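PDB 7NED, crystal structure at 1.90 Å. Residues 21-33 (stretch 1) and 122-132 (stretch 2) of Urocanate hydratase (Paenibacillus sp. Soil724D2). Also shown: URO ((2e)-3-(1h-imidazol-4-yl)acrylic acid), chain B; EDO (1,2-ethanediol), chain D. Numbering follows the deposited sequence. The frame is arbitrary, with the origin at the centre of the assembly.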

# COMPACT_ATOMS: atom_id res chain seq x y z
N ALA A 21 -25.26 -5.54 -6.51
CA ALA A 21 -24.49 -4.86 -7.55
C ALA A 21 -23.08 -5.43 -7.62
O ALA A 21 -22.59 -5.76 -8.71
CB ALA A 21 -24.46 -3.35 -7.30
N LEU A 22 -22.44 -5.62 -6.46
CA LEU A 22 -21.10 -6.17 -6.48
C LEU A 22 -21.10 -7.60 -7.00
O LEU A 22 -20.17 -7.99 -7.71
CB LEU A 22 -20.47 -6.11 -5.07
CG LEU A 22 -20.44 -4.68 -4.49
CD1 LEU A 22 -19.81 -4.66 -3.07
CD2 LEU A 22 -19.72 -3.69 -5.45
N LEU A 23 -22.09 -8.40 -6.61
CA LEU A 23 -22.17 -9.78 -7.11
C LEU A 23 -22.31 -9.79 -8.62
O LEU A 23 -21.63 -10.54 -9.33
CB LEU A 23 -23.35 -10.52 -6.46
CG LEU A 23 -23.60 -11.95 -7.00
CD1 LEU A 23 -22.34 -12.83 -6.79
CD2 LEU A 23 -24.81 -12.56 -6.32
N ARG A 24 -23.17 -8.93 -9.14
CA ARG A 24 -23.34 -8.89 -10.60
C ARG A 24 -22.10 -8.36 -11.30
O ARG A 24 -21.83 -8.75 -12.44
CB ARG A 24 -24.56 -8.05 -10.96
CG ARG A 24 -25.82 -8.75 -10.52
CD ARG A 24 -27.06 -8.02 -11.03
NE ARG A 24 -28.26 -8.67 -10.49
CZ ARG A 24 -29.49 -8.48 -10.98
NH1 ARG A 24 -29.70 -7.65 -12.01
NH2 ARG A 24 -30.50 -9.12 -10.42
N MET A 25 -21.37 -7.43 -10.68
CA MET A 25 -20.14 -6.97 -11.31
C MET A 25 -19.11 -8.09 -11.37
O MET A 25 -18.35 -8.23 -12.35
CB MET A 25 -19.62 -5.76 -10.54
CG MET A 25 -20.46 -4.55 -10.79
SD MET A 25 -19.74 -3.18 -9.93
CE MET A 25 -18.53 -2.53 -11.12
N LEU A 26 -19.04 -8.90 -10.31
CA LEU A 26 -18.19 -10.08 -10.35
C LEU A 26 -18.59 -11.00 -11.50
O LEU A 26 -17.75 -11.43 -12.31
CB LEU A 26 -18.24 -10.82 -9.00
CG LEU A 26 -17.64 -12.22 -8.94
CD1 LEU A 26 -16.17 -12.24 -9.36
CD2 LEU A 26 -17.81 -12.83 -7.56
N GLU A 27 -19.88 -11.31 -11.61
CA GLU A 27 -20.34 -12.15 -12.70
C GLU A 27 -20.01 -11.51 -14.03
O GLU A 27 -19.61 -12.19 -14.99
CB GLU A 27 -21.83 -12.37 -12.57
CG GLU A 27 -22.19 -13.21 -11.37
CD GLU A 27 -23.67 -13.24 -11.10
OE1 GLU A 27 -24.37 -12.26 -11.37
OE2 GLU A 27 -24.14 -14.28 -10.62
N ASN A 28 -20.17 -10.18 -14.11
CA ASN A 28 -20.01 -9.46 -15.37
C ASN A 28 -18.56 -9.47 -15.85
O ASN A 28 -18.31 -9.55 -17.06
CB ASN A 28 -20.51 -8.02 -15.20
CG ASN A 28 -20.57 -7.27 -16.52
OD1 ASN A 28 -21.13 -7.79 -17.51
ND2 ASN A 28 -19.99 -6.05 -16.56
N VAL A 29 -17.56 -9.36 -14.95
CA VAL A 29 -16.19 -9.41 -15.45
C VAL A 29 -15.86 -10.82 -15.93
O VAL A 29 -15.01 -11.00 -16.81
CB VAL A 29 -15.14 -8.92 -14.43
CG1 VAL A 29 -15.45 -7.50 -13.95
CG2 VAL A 29 -15.01 -9.88 -13.25
N LEU A 30 -16.49 -11.85 -15.34
CA LEU A 30 -16.27 -13.20 -15.84
C LEU A 30 -17.00 -13.40 -17.17
O LEU A 30 -16.46 -13.99 -18.11
CB LEU A 30 -16.71 -14.24 -14.79
CG LEU A 30 -15.80 -14.33 -13.55
CD1 LEU A 30 -16.42 -15.19 -12.43
CD2 LEU A 30 -14.43 -14.86 -13.90
N GLU A 31 -18.20 -12.83 -17.29
CA GLU A 31 -18.93 -12.91 -18.55
C GLU A 31 -18.13 -12.27 -19.69
O GLU A 31 -18.10 -12.80 -20.81
CB GLU A 31 -20.30 -12.24 -18.40
CG GLU A 31 -21.13 -12.22 -19.73
CD GLU A 31 -22.55 -11.72 -19.52
OE1 GLU A 31 -22.97 -11.51 -18.35
OE2 GLU A 31 -23.27 -11.54 -20.54
N ASN A 32 -17.51 -11.12 -19.43
CA ASN A 32 -16.69 -10.46 -20.44
C ASN A 32 -15.25 -10.93 -20.42
O ASN A 32 -14.42 -10.31 -21.08
CB ASN A 32 -16.75 -8.95 -20.27
CG ASN A 32 -18.12 -8.39 -20.65
OD1 ASN A 32 -18.76 -8.93 -21.54
ND2 ASN A 32 -18.58 -7.37 -19.94
N GLY A 33 -14.94 -11.98 -19.70
CA GLY A 33 -13.56 -12.36 -19.51
C GLY A 33 -13.01 -13.06 -20.73
O GLY A 33 -13.73 -13.76 -21.45
N LEU A 122 -5.80 -4.28 -13.15
CA LEU A 122 -6.34 -3.11 -12.50
C LEU A 122 -7.79 -3.35 -12.10
O LEU A 122 -8.14 -3.26 -10.92
CB LEU A 122 -6.23 -1.87 -13.42
CG LEU A 122 -4.81 -1.53 -13.86
CD1 LEU A 122 -4.73 -0.20 -14.60
CD2 LEU A 122 -3.89 -1.53 -12.65
N THR A 123 -8.62 -3.76 -13.06
CA THR A 123 -10.05 -3.86 -12.77
C THR A 123 -10.56 -5.30 -12.70
O THR A 123 -11.77 -5.49 -12.56
CB THR A 123 -10.83 -3.10 -13.83
OG1 THR A 123 -10.46 -3.62 -15.11
CG2 THR A 123 -10.53 -1.60 -13.76
N ALA A 124 -9.69 -6.31 -12.80
CA ALA A 124 -10.19 -7.70 -12.80
C ALA A 124 -10.61 -8.13 -11.40
O ALA A 124 -11.76 -8.53 -11.18
CB ALA A 124 -9.12 -8.65 -13.35
N ALA A 125 -9.69 -8.07 -10.44
CA ALA A 125 -10.02 -8.62 -9.13
C ALA A 125 -10.96 -7.73 -8.34
O ALA A 125 -11.51 -8.19 -7.33
CB ALA A 125 -8.77 -8.89 -8.32
N ALA A 126 -11.13 -6.48 -8.76
CA ALA A 126 -12.11 -5.61 -8.14
C ALA A 126 -13.43 -5.57 -8.91
O ALA A 126 -14.36 -4.88 -8.47
CB ALA A 126 -11.54 -4.19 -7.99
N TRP A 127 -13.51 -6.25 -10.05
CA TRP A 127 -14.74 -6.58 -10.76
C TRP A 127 -15.21 -5.28 -11.41
O TRP A 127 -16.41 -4.97 -11.44
CB TRP A 127 -15.79 -7.05 -9.77
CG TRP A 127 -15.33 -8.27 -9.03
CD1 TRP A 127 -14.25 -9.08 -9.29
CD2 TRP A 127 -15.65 -8.48 -7.65
NE1 TRP A 127 -14.00 -9.91 -8.19
CE2 TRP A 127 -14.85 -9.54 -7.17
CE3 TRP A 127 -16.58 -7.89 -6.79
CZ2 TRP A 127 -14.96 -10.03 -5.88
CZ3 TRP A 127 -16.70 -8.40 -5.48
CH2 TRP A 127 -15.89 -9.45 -5.05
N GLN A 128 -14.27 -4.47 -11.91
CA GLN A 128 -14.63 -3.15 -12.44
C GLN A 128 -14.48 -3.07 -13.95
O GLN A 128 -14.68 -1.99 -14.54
CB GLN A 128 -13.79 -2.06 -11.72
CG GLN A 128 -14.12 -2.02 -10.24
CD GLN A 128 -13.10 -1.29 -9.34
OE1 GLN A 128 -11.89 -1.19 -9.65
NE2 GLN A 128 -13.59 -0.84 -8.18
N TYR A 129 -14.12 -4.18 -14.58
CA TYR A 129 -13.94 -4.29 -16.01
C TYR A 129 -15.30 -4.34 -16.66
O TYR A 129 -16.22 -4.98 -16.11
CB TYR A 129 -13.15 -5.56 -16.27
CG TYR A 129 -12.80 -5.88 -17.68
CD1 TYR A 129 -11.75 -5.25 -18.31
CD2 TYR A 129 -13.49 -6.86 -18.36
CE1 TYR A 129 -11.42 -5.57 -19.63
CE2 TYR A 129 -13.17 -7.19 -19.67
CZ TYR A 129 -12.13 -6.53 -20.29
OH TYR A 129 -11.78 -6.81 -21.59
N ILE A 130 -15.47 -3.60 -17.75
CA ILE A 130 -16.76 -3.59 -18.43
C ILE A 130 -16.67 -4.17 -19.83
O ILE A 130 -17.64 -4.08 -20.57
CB ILE A 130 -17.39 -2.19 -18.47
CG1 ILE A 130 -16.51 -1.20 -19.30
CG2 ILE A 130 -17.67 -1.73 -17.02
CD1 ILE A 130 -17.20 0.09 -19.64
N GLY A 131 -15.55 -4.79 -20.19
CA GLY A 131 -15.28 -5.22 -21.55
C GLY A 131 -14.29 -4.29 -22.21
O GLY A 131 -13.70 -3.42 -21.58
N SER A 132 -14.16 -4.44 -23.54
CA SER A 132 -13.24 -3.58 -24.29
C SER A 132 -13.63 -2.11 -24.23
O SER A 132 -12.78 -1.24 -24.42
CB SER A 132 -13.18 -4.04 -25.76
OG SER A 132 -12.68 -5.36 -25.86
OAA URO B . -10.48 -0.50 -18.36
CAI URO B . -10.19 -1.56 -17.67
OAB URO B . -10.99 -2.25 -17.18
CAC URO B . -8.77 -1.90 -17.44
CAD URO B . -7.83 -1.15 -17.94
CAJ URO B . -6.54 -1.63 -17.63
CAF URO B . -5.35 -1.29 -18.21
NAH URO B . -4.34 -2.10 -17.77
CAE URO B . -4.92 -2.92 -16.92
NAG URO B . -6.24 -2.68 -16.80
C1 EDO D . -14.00 -19.12 -21.85
O1 EDO D . -13.28 -19.64 -20.77
C2 EDO D . -14.62 -17.81 -21.46
O2 EDO D . -13.74 -16.71 -21.56
O HOH W 1 -20.17 -4.50 -19.05
O HOH W 2 -18.19 -5.20 -14.29
O HOH W 3 -12.96 -8.87 -22.85

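The contact is an apolar packing of one helix face against an irregular loop, with no direct hydrogen bond between the stretches and with waters bridging their polar groups; it buries 536 Å², both sides summed. The helix, which enters from earlier in the chain and runs to Glu31, is held by i to i+4 backbone bonds such as Val29 N to Met25 O (2.9 Å), and Met25, Val29 and Asn32, spaced about one turn apart, point toward the loop.

Trp127 gives up the largest area, 133 Å². Its indole, at chi1 -60° (m), lies along the helix: Leu26 CD1 sits 3.6 Å from the centroid of the five-membered ring of Trp127, 20° off the normal, a CH-pi contact over one face. Val29 CG2 approaches Trp127 CD1 obliquely at 4.1 Å, while Met25 CB meets Trp127 CB at 4.1 Å. The thioether of Met25 carries its methyl farther, placing CE 3.2 Å from Trp127 O.

Val29 CG1 packs into the backbone of the loop, 3.4 Å from Trp127 C, and against Tyr129 CB (3.8 Å). The loop surface it meets is shaped by a type I turn from Ala124 to Trp127, supported by Gln128 N donating to Thr123 O (2.8 Å).

Polar groups are served by water. Asn28 ND2 donates to water 2 (3.0 Å), which donates to Tyr129 O (2.7 Å), and also to water 1 (2.9 Å), which lies within hydrogen-bonding distance of Ile130 O (3.0 Å). Water 3 accepts from Tyr129 OH (2.7 Å) and donates to Asn32 O (2.7 Å), linking the phenol to the residue where the chain leaves helical geometry. Asn32 ND2 comes within 3.5 Å of Ile130 O, but the angle is too poor for a hydrogen bond. Beside it, Gly131 adopts phi/psi 104/-168, where a CB would jam against the preceding carbonyl O.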